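Local coordinates for protein cGAS/DncV-like nucleotidyltransferase in E. coli homolog (Elizabethkingia meningoseptica ATCC 13253 = NBRC 12535, PDB 6E0N) that synthesises cyclic nucleotide second messengers in response to phage infection, as the nucleotidyltransferase of a CBASS antivirus system, at residues Phe141-Phe146 with Gly156-Ser161; Ile168-Gln173 with Asn261-Leu266. All coordinates share one frame; numbering follows the deposited sequence.

Contact 1 of 2, residues Phe141-Phe146 with Gly156-Ser161. With APC (diphosphomethylphosphonic acid adenosyl ester), chain B.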
loop_
_atom_site.group_PDB
_atom_site.type_symbol
_atom_site.label_atom_id
_atom_site.label_comp_id
_atom_site.label_asym_id
_atom_site.label_seq_id
_atom_site.Cartn_x
_atom_site.Cartn_y
_atom_site.Cartn_z
ATOM N N PHE A 141 -3.793 -16.103 -5.200
ATOM C CA PHE A 141 -3.781 -16.721 -6.516
ATOM C C PHE A 141 -3.697 -15.636 -7.586
ATOM O O PHE A 141 -3.894 -14.448 -7.325
ATOM C CB PHE A 141 -5.057 -17.539 -6.778
ATOM C CG PHE A 141 -5.220 -18.748 -5.904
ATOM C CD1 PHE A 141 -4.248 -19.727 -5.864
ATOM C CD2 PHE A 141 -6.365 -18.916 -5.142
ATOM C CE1 PHE A 141 -4.403 -20.848 -5.067
ATOM C CE2 PHE A 141 -6.526 -20.033 -4.345
ATOM C CZ PHE A 141 -5.543 -20.998 -4.307
ATOM N N VAL A 142 -3.435 -16.069 -8.824
ATOM C CA VAL A 142 -3.520 -15.177 -9.976
ATOM C C VAL A 142 -4.967 -14.753 -10.188
ATOM O O VAL A 142 -5.901 -15.551 -10.032
ATOM C CB VAL A 142 -2.966 -15.882 -11.228
ATOM C CG1 VAL A 142 -3.268 -15.071 -12.483
ATOM C CG2 VAL A 142 -1.472 -16.112 -11.088
ATOM N N LEU A 143 -5.153 -13.492 -10.580
ATOM C CA LEU A 143 -6.464 -12.923 -10.857
ATOM C C LEU A 143 -6.426 -12.266 -12.228
ATOM O O LEU A 143 -5.492 -11.522 -12.536
ATOM C CB LEU A 143 -6.812 -11.875 -9.798
ATOM C CG LEU A 143 -8.076 -11.028 -9.872
ATOM C CD1 LEU A 143 -7.928 -9.911 -10.897
ATOM C CD2 LEU A 143 -9.302 -11.873 -10.173
ATOM N N LYS A 144 -7.441 -12.540 -13.040
ATOM C CA LYS A 144 -7.638 -11.863 -14.314
ATOM C C LYS A 144 -9.022 -11.236 -14.319
ATOM O O LYS A 144 -10.009 -11.897 -13.977
ATOM C CB LYS A 144 -7.468 -12.835 -15.482
ATOM C CG LYS A 144 -6.103 -13.500 -15.470
ATOM C CD LYS A 144 -5.647 -13.940 -16.845
ATOM C CE LYS A 144 -4.140 -14.167 -16.842
ATOM N NZ LYS A 144 -3.763 -15.417 -17.551
ATOM N N ARG A 145 -9.090 -9.961 -14.694
ATOM C CA ARG A 145 -10.345 -9.225 -14.671
ATOM C C ARG A 145 -10.329 -8.172 -15.764
ATOM O O ARG A 145 -9.302 -7.530 -16.001
ATOM C CB ARG A 145 -10.550 -8.547 -13.314
ATOM C CG ARG A 145 -11.953 -8.035 -13.082
ATOM C CD ARG A 145 -12.063 -7.373 -11.718
ATOM N NE ARG A 145 -13.424 -7.435 -11.200
ATOM C CZ ARG A 145 -13.890 -8.428 -10.454
ATOM N NH1 ARG A 145 -15.147 -8.404 -10.028
ATOM N NH2 ARG A 145 -13.102 -9.444 -10.130
ATOM N N PHE A 146 -11.468 -7.991 -16.420
ATOM C CA PHE A 146 -11.552 -7.031 -17.508
ATOM C C PHE A 146 -11.686 -5.619 -16.955
ATOM O O PHE A 146 -12.486 -5.364 -16.048
ATOM C CB PHE A 146 -12.736 -7.342 -18.418
ATOM C CG PHE A 146 -12.758 -6.514 -19.669
ATOM C CD1 PHE A 146 -11.916 -6.818 -20.727
ATOM C CD2 PHE A 146 -13.614 -5.432 -19.789
ATOM C CE1 PHE A 146 -11.927 -6.057 -21.881
ATOM C CE2 PHE A 146 -13.633 -4.670 -20.943
ATOM C CZ PHE A 146 -12.786 -4.982 -21.987
ATOM N N GLY A 156 -3.848 -9.443 -11.958
ATOM C CA GLY A 156 -3.438 -9.053 -10.625
ATOM C C GLY A 156 -3.428 -10.259 -9.715
ATOM O O GLY A 156 -3.089 -11.369 -10.148
ATOM N N ILE A 157 -3.815 -10.066 -8.456
ATOM C CA ILE A 157 -3.877 -11.155 -7.493
ATOM C C ILE A 157 -5.220 -11.117 -6.781
ATOM O O ILE A 157 -5.882 -10.079 -6.695
ATOM C CB ILE A 157 -2.727 -11.107 -6.466
ATOM C CG1 ILE A 157 -2.720 -9.763 -5.734
ATOM C CG2 ILE A 157 -1.386 -11.358 -7.148
ATOM C CD1 ILE A 157 -1.755 -9.713 -4.564
ATOM N N LYS A 158 -5.614 -12.273 -6.252
ATOM C CA LYS A 158 -6.835 -12.375 -5.469
ATOM C C LYS A 158 -6.596 -13.287 -4.274
ATOM O O LYS A 158 -5.856 -14.271 -4.364
ATOM C CB LYS A 158 -8.003 -12.916 -6.305
ATOM C CG LYS A 158 -7.868 -14.370 -6.719
ATOM C CD LYS A 158 -9.060 -14.800 -7.577
ATOM C CE LYS A 158 -8.982 -16.273 -7.952
ATOM N NZ LYS A 158 -10.135 -16.689 -8.806
ATOM N N PHE A 159 -7.220 -12.946 -3.151
ATOM C CA PHE A 159 -7.244 -13.807 -1.981
ATOM C C PHE A 159 -8.571 -13.583 -1.269
ATOM O O PHE A 159 -9.378 -12.737 -1.663
ATOM C CB PHE A 159 -6.006 -13.602 -1.095
ATOM C CG PHE A 159 -5.819 -12.199 -0.611
ATOM C CD1 PHE A 159 -5.144 -11.271 -1.386
ATOM C CD2 PHE A 159 -6.289 -11.817 0.634
ATOM C CE1 PHE A 159 -4.958 -9.976 -0.936
ATOM C CE2 PHE A 159 -6.104 -10.527 1.091
ATOM C CZ PHE A 159 -5.438 -9.604 0.304
ATOM N N TYR A 160 -8.805 -14.359 -0.220
ATOM C CA TYR A 160 -10.050 -14.287 0.520
ATOM C C TYR A 160 -9.755 -14.042 1.988
ATOM O O TYR A 160 -8.849 -14.656 2.560
ATOM C CB TYR A 160 -10.862 -15.563 0.324
ATOM C CG TYR A 160 -11.184 -15.806 -1.134
ATOM C CD1 TYR A 160 -10.270 -16.434 -1.974
ATOM C CD2 TYR A 160 -12.388 -15.382 -1.680
ATOM C CE1 TYR A 160 -10.555 -16.647 -3.311
ATOM C CE2 TYR A 160 -12.682 -15.594 -3.015
ATOM C CZ TYR A 160 -11.760 -16.223 -3.825
ATOM O OH TYR A 160 -12.047 -16.432 -5.153
ATOM N N SER A 161 -10.509 -13.124 2.581
ATOM C CA SER A 161 -10.361 -12.840 3.994
ATOM C C SER A 161 -11.114 -13.889 4.807
ATOM O O SER A 161 -12.016 -14.570 4.311
ATOM C CB SER A 161 -10.914 -11.454 4.323
ATOM O OG SER A 161 -12.313 -11.418 4.113
HETATM P PG APC B . -7.246 -8.294 11.495
HETATM O O1G APC B . -6.203 -7.347 12.042
HETATM O O2G APC B . -6.864 -9.723 11.800
HETATM O O3G APC B . -8.580 -7.978 12.127
HETATM P PB APC B . -6.046 -7.820 8.965
HETATM O O1B APC B . -4.880 -7.364 9.760
HETATM O O2B APC B . -5.732 -8.909 8.007
HETATM O O3B APC B . -7.364 -8.100 9.871
HETATM P PA APC B . -4.906 -5.412 7.448
HETATM O O1A APC B . -3.981 -5.295 8.617
HETATM O O2A APC B . -5.300 -4.002 6.960
HETATM C C3A APC B . -6.430 -6.361 8.001
HETATM O "O5'" APC B . -4.293 -6.209 6.146
HETATM C "C5'" APC B . -3.359 -7.193 6.440
HETATM C "C4'" APC B . -2.373 -7.259 5.247
HETATM O "O4'" APC B . -3.003 -7.729 4.212
HETATM C "C3'" APC B . -1.922 -5.829 4.896
HETATM O "O3'" APC B . -0.690 -5.601 5.419
HETATM C "C2'" APC B . -1.887 -5.816 3.358
HETATM O "O2'" APC B . -0.484 -6.058 2.896
HETATM C "C1'" APC B . -2.658 -6.783 2.956
HETATM N N9 APC B . -3.900 -6.219 2.446
HETATM C C8 APC B . -4.969 -5.655 3.038
HETATM N N7 APC B . -5.841 -5.299 2.085
HETATM C C5 APC B . -5.314 -5.642 0.899
HETATM C C6 APC B . -5.768 -5.517 -0.398
HETATM N N6 APC B . -6.974 -4.976 -0.990
HETATM N N1 APC B . -5.033 -5.949 -1.410
HETATM C C2 APC B . -3.832 -6.518 -1.172
HETATM N N3 APC B . -3.393 -6.642 0.099
HETATM C C4 APC B . -4.126 -6.205 1.127
#
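Phe141 pairs with Lys158 and Leu143 with Gly156 as two antiparallel hydrogen-bonded pairs, with Val142 and Ile157 as the non-hydrogen-bonded pair between them. The strand axes, 4.1 Å apart at their closest, run at 116° rather than near 180°, so the pairing is strongly twisted. The bonds differ in geometry. Phe141 N reaches Lys158 O at 2.9 Å, nearly in line with the carbonyl, and Gly156 N gives Leu143 O a short 2.7 Å bond, whereas Leu143 N sits well above the carbonyl plane of Gly156 O at 3.0 Å. Between the ladder rungs, Ile157 CA adds a C-H...O contact to Phe141 O. This is the beta hairpin of strands 135-147 and 152-160 in the nucleotidyltransferase sheet; its first strand also carries Asp136, which hydrogen-bonds APC and is probably a magnesium ligand.

On the face shared by Phe141, Leu143 and Lys158, the lysine chain runs out straight beyond CG and crosses the Leu143 side chain at about a right angle. Lys158 CB lies 3.8 Å from Leu143 CB, and Lys158 CD meets Leu143 CD2 at 3.9 Å. The lysine's first torsion (chi1 68°) sets CG between backbone N and carbonyl carbon, bringing its methylenes alongside the backbone oxygens of Phe141 and Val142. Beyond the paired residues, Phe159 presents its ring edge to the adenine of APC, with CZ 3.6 Å from APC N3.

Contact 2 of 2, residues Ile168-Gln173 with Asn261-Leu266. With APC (diphosphomethylphosphonic acid adenosyl ester), chain B.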
loop_
_atom_site.group_PDB
_atom_site.type_symbol
_atom_site.label_atom_id
_atom_site.label_comp_id
_atom_site.label_asym_id
_atom_site.label_seq_id
_atom_site.Cartn_x
_atom_site.Cartn_y
_atom_site.Cartn_z
ATOM N N ILE A 168 -9.099 -8.210 -4.127
ATOM C CA ILE A 168 -8.463 -8.148 -5.439
ATOM C C ILE A 168 -7.516 -6.958 -5.462
ATOM O O ILE A 168 -7.855 -5.877 -4.971
ATOM C CB ILE A 168 -9.512 -8.066 -6.572
ATOM C CG1 ILE A 168 -10.216 -9.426 -6.698
ATOM C CG2 ILE A 168 -8.870 -7.628 -7.864
ATOM C CD1 ILE A 168 -11.367 -9.449 -7.667
ATOM N N SER A 169 -6.330 -7.161 -6.035
ATOM C CA SER A 169 -5.283 -6.151 -6.022
ATOM C C SER A 169 -4.505 -6.234 -7.326
ATOM O O SER A 169 -4.396 -7.303 -7.932
ATOM C CB SER A 169 -4.342 -6.371 -4.828
ATOM O OG SER A 169 -3.308 -5.406 -4.783
ATOM N N PHE A 170 -3.974 -5.089 -7.752
ATOM C CA PHE A 170 -3.151 -4.982 -8.956
ATOM C C PHE A 170 -1.845 -4.300 -8.575
ATOM O O PHE A 170 -1.563 -3.167 -8.992
ATOM C CB PHE A 170 -3.896 -4.234 -10.062
ATOM C CG PHE A 170 -5.130 -4.948 -10.520
ATOM C CD1 PHE A 170 -5.056 -5.931 -11.495
ATOM C CD2 PHE A 170 -6.359 -4.663 -9.951
ATOM C CE1 PHE A 170 -6.187 -6.606 -11.907
ATOM C CE2 PHE A 170 -7.496 -5.337 -10.357
ATOM C CZ PHE A 170 -7.410 -6.310 -11.337
ATOM N N PRO A 171 -1.011 -4.983 -7.786
ATOM C CA PRO A 171 0.180 -4.318 -7.229
ATOM C C PRO A 171 1.206 -3.902 -8.270
ATOM O O PRO A 171 1.888 -2.891 -8.070
ATOM C CB PRO A 171 0.749 -5.352 -6.244
ATOM C CG PRO A 171 0.196 -6.695 -6.731
ATOM C CD PRO A 171 -1.184 -6.361 -7.278
ATOM N N GLU A 172 1.353 -4.653 -9.363
ATOM C CA GLU A 172 2.359 -4.295 -10.359
ATOM C C GLU A 172 1.996 -2.991 -11.056
ATOM O O GLU A 172 2.844 -2.106 -11.220
ATOM C CB GLU A 172 2.526 -5.425 -11.374
ATOM C CG GLU A 172 3.020 -6.730 -10.769
ATOM C CD GLU A 172 4.302 -6.562 -9.980
ATOM O OE1 GLU A 172 5.216 -5.866 -10.464
ATOM O OE2 GLU A 172 4.391 -7.120 -8.868
ATOM N N GLN A 173 0.734 -2.852 -11.472
ATOM C CA GLN A 173 0.295 -1.631 -12.138
ATOM C C GLN A 173 0.276 -0.451 -11.170
ATOM O O GLN A 173 0.606 0.677 -11.551
ATOM C CB GLN A 173 -1.083 -1.859 -12.761
ATOM C CG GLN A 173 -1.131 -2.965 -13.817
ATOM C CD GLN A 173 -1.454 -4.350 -13.265
ATOM O OE1 GLN A 173 -1.207 -4.652 -12.093
ATOM N NE2 GLN A 173 -2.009 -5.204 -14.121
ATOM N N ASN A 261 -3.575 2.184 -10.367
ATOM C CA ASN A 261 -3.439 1.215 -11.450
ATOM C C ASN A 261 -4.077 1.680 -12.752
ATOM O O ASN A 261 -3.803 1.084 -13.800
ATOM C CB ASN A 261 -4.020 -0.135 -11.016
ATOM C CG ASN A 261 -5.496 -0.053 -10.627
ATOM O OD1 ASN A 261 -6.310 0.544 -11.329
ATOM N ND2 ASN A 261 -5.841 -0.659 -9.499
ATOM N N ARG A 262 -4.907 2.716 -12.715
ATOM C CA ARG A 262 -5.582 3.271 -13.887
ATOM C C ARG A 262 -6.493 2.268 -14.584
ATOM O O ARG A 262 -6.907 2.503 -15.730
ATOM C CB ARG A 262 -4.597 3.870 -14.899
ATOM C CG ARG A 262 -3.878 5.117 -14.424
ATOM C CD ARG A 262 -2.929 5.652 -15.502
ATOM N NE ARG A 262 -3.626 6.470 -16.487
ATOM C CZ ARG A 262 -3.577 7.796 -16.513
ATOM N NH1 ARG A 262 -2.850 8.454 -15.617
ATOM N NH2 ARG A 262 -4.245 8.469 -17.439
ATOM N N LEU A 263 -6.815 1.155 -13.930
ATOM C CA LEU A 263 -7.689 0.144 -14.498
ATOM C C LEU A 263 -9.105 0.207 -13.947
ATOM O O LEU A 263 -10.030 -0.284 -14.605
ATOM C CB LEU A 263 -7.120 -1.249 -14.210
ATOM C CG LEU A 263 -5.780 -1.579 -14.868
ATOM C CD1 LEU A 263 -5.140 -2.785 -14.200
ATOM C CD2 LEU A 263 -5.973 -1.831 -16.355
ATOM N N PHE A 264 -9.292 0.807 -12.771
ATOM C CA PHE A 264 -10.591 0.853 -12.118
ATOM C C PHE A 264 -10.753 2.179 -11.396
ATOM O O PHE A 264 -9.779 2.871 -11.096
ATOM C CB PHE A 264 -10.753 -0.312 -11.134
ATOM C CG PHE A 264 -10.630 -1.655 -11.781
ATOM C CD1 PHE A 264 -11.728 -2.254 -12.371
ATOM C CD2 PHE A 264 -9.412 -2.306 -11.824
ATOM C CE1 PHE A 264 -11.615 -3.482 -12.984
ATOM C CE2 PHE A 264 -9.293 -3.537 -12.440
ATOM C CZ PHE A 264 -10.395 -4.125 -13.018
ATOM N N TRP A 265 -12.007 2.525 -11.126
ATOM C CA TRP A 265 -12.313 3.778 -10.455
ATOM C C TRP A 265 -12.057 3.656 -8.957
ATOM O O TRP A 265 -12.319 2.615 -8.348
ATOM C CB TRP A 265 -13.780 4.156 -10.666
ATOM C CG TRP A 265 -14.179 4.430 -12.079
ATOM C CD1 TRP A 265 -15.058 3.708 -12.833
ATOM C CD2 TRP A 265 -13.725 5.503 -12.912
ATOM N NE1 TRP A 265 -15.180 4.266 -14.081
ATOM C CE2 TRP A 265 -14.369 5.367 -14.157
ATOM C CE3 TRP A 265 -12.835 6.567 -12.726
ATOM C CZ2 TRP A 265 -14.150 6.251 -15.212
ATOM C CZ3 TRP A 265 -12.617 7.442 -13.775
ATOM C CH2 TRP A 265 -13.275 7.281 -15.000
ATOM N N LEU A 266 -11.576 4.744 -8.354
ATOM C CA LEU A 266 -11.354 4.752 -6.911
ATOM C C LEU A 266 -12.670 4.670 -6.151
ATOM O O LEU A 266 -12.780 3.932 -5.163
ATOM C CB LEU A 266 -10.603 6.019 -6.514
ATOM C CG LEU A 266 -10.288 6.195 -5.031
ATOM C CD1 LEU A 266 -9.412 5.060 -4.537
ATOM C CD2 LEU A 266 -9.618 7.542 -4.793
HETATM P PG APC B . -7.246 -8.294 11.495
HETATM O O1G APC B . -6.203 -7.347 12.042
HETATM O O2G APC B . -6.864 -9.723 11.800
HETATM O O3G APC B . -8.580 -7.978 12.127
HETATM P PB APC B . -6.046 -7.820 8.965
HETATM O O1B APC B . -4.880 -7.364 9.760
HETATM O O2B APC B . -5.732 -8.909 8.007
HETATM O O3B APC B . -7.364 -8.100 9.871
HETATM P PA APC B . -4.906 -5.412 7.448
HETATM O O1A APC B . -3.981 -5.295 8.617
HETATM O O2A APC B . -5.300 -4.002 6.960
HETATM C C3A APC B . -6.430 -6.361 8.001
HETATM O "O5'" APC B . -4.293 -6.209 6.146
HETATM C "C5'" APC B . -3.359 -7.193 6.440
HETATM C "C4'" APC B . -2.373 -7.259 5.247
HETATM O "O4'" APC B . -3.003 -7.729 4.212
HETATM C "C3'" APC B . -1.922 -5.829 4.896
HETATM O "O3'" APC B . -0.690 -5.601 5.419
HETATM C "C2'" APC B . -1.887 -5.816 3.358
HETATM O "O2'" APC B . -0.484 -6.058 2.896
HETATM C "C1'" APC B . -2.658 -6.783 2.956
HETATM N N9 APC B . -3.900 -6.219 2.446
HETATM C C8 APC B . -4.969 -5.655 3.038
HETATM N N7 APC B . -5.841 -5.299 2.085
HETATM C C5 APC B . -5.314 -5.642 0.899
HETATM C C6 APC B . -5.768 -5.517 -0.398
HETATM N N6 APC B . -6.974 -4.976 -0.990
HETATM N N1 APC B . -5.033 -5.949 -1.410
HETATM C C2 APC B . -3.832 -6.518 -1.172
HETATM N N3 APC B . -3.393 -6.642 0.099
HETATM C C4 APC B . -4.126 -6.205 1.127
HETATM O O HOH W 1 -4.469 -2.025 -7.040
#
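The rings of Phe170 and Phe264 are nearly parallel, with planes 27° apart, but so far offset that little of one lies over the other; their centroids are 5.3 Å apart. The closest touch is Phe170 CE2 to Phe264 CE2 at 3.3 Å, a tight meeting of ring carbons. Leu263 takes one face of the Phe170 ring, placing CD1 4.1 Å from Phe170 CD1, and the same methyl meets the bent chain of Gln173, which crosses the leucine side chain at about a right angle. The amide nitrogen of Gln173 is held by Glu155 O.

Asn261 turns its amide 79° from the plane of the Phe170 ring, while its CB packs 3.8 Å from Gln173 CB. With chi1 at 59°, the amide is directed so that OD1 accepts from Leu263 N at 2.7 Å and ND2 donates a hydrogen bond to a water. That water also accepts from Phe170 N, joining the two segments, and Glu259 takes a second bond from ND2. Ser169 touches both the adenine of APC and a bound GTP. Beside these nucleotide sites, the Asn261-Leu263 bond makes an Asx turn, whose loop packs against Phe170, the N-cap residue of helix 171-184.

Overall arrangement
From the N terminus, contact 1 closes the short hairpin turn between strands 135-147 and 152-160. The chain then passes into strand 166-169 and helix 171-184, where contact 2 opens; 87 residues, many of them helical, separate its two segments. The contacts are therefore in series, neither nested nor crossed. Their centres are 11 Å apart and they meet directly: Ile157 N probably bonds to Ser169 O across neighbouring strands, and Phe170 packs on Leu143 and Gly156. Together they tie the hairpin and the strand 166-169 beside it to the loop ahead of helix 275-289, and both segment pairs touch APC.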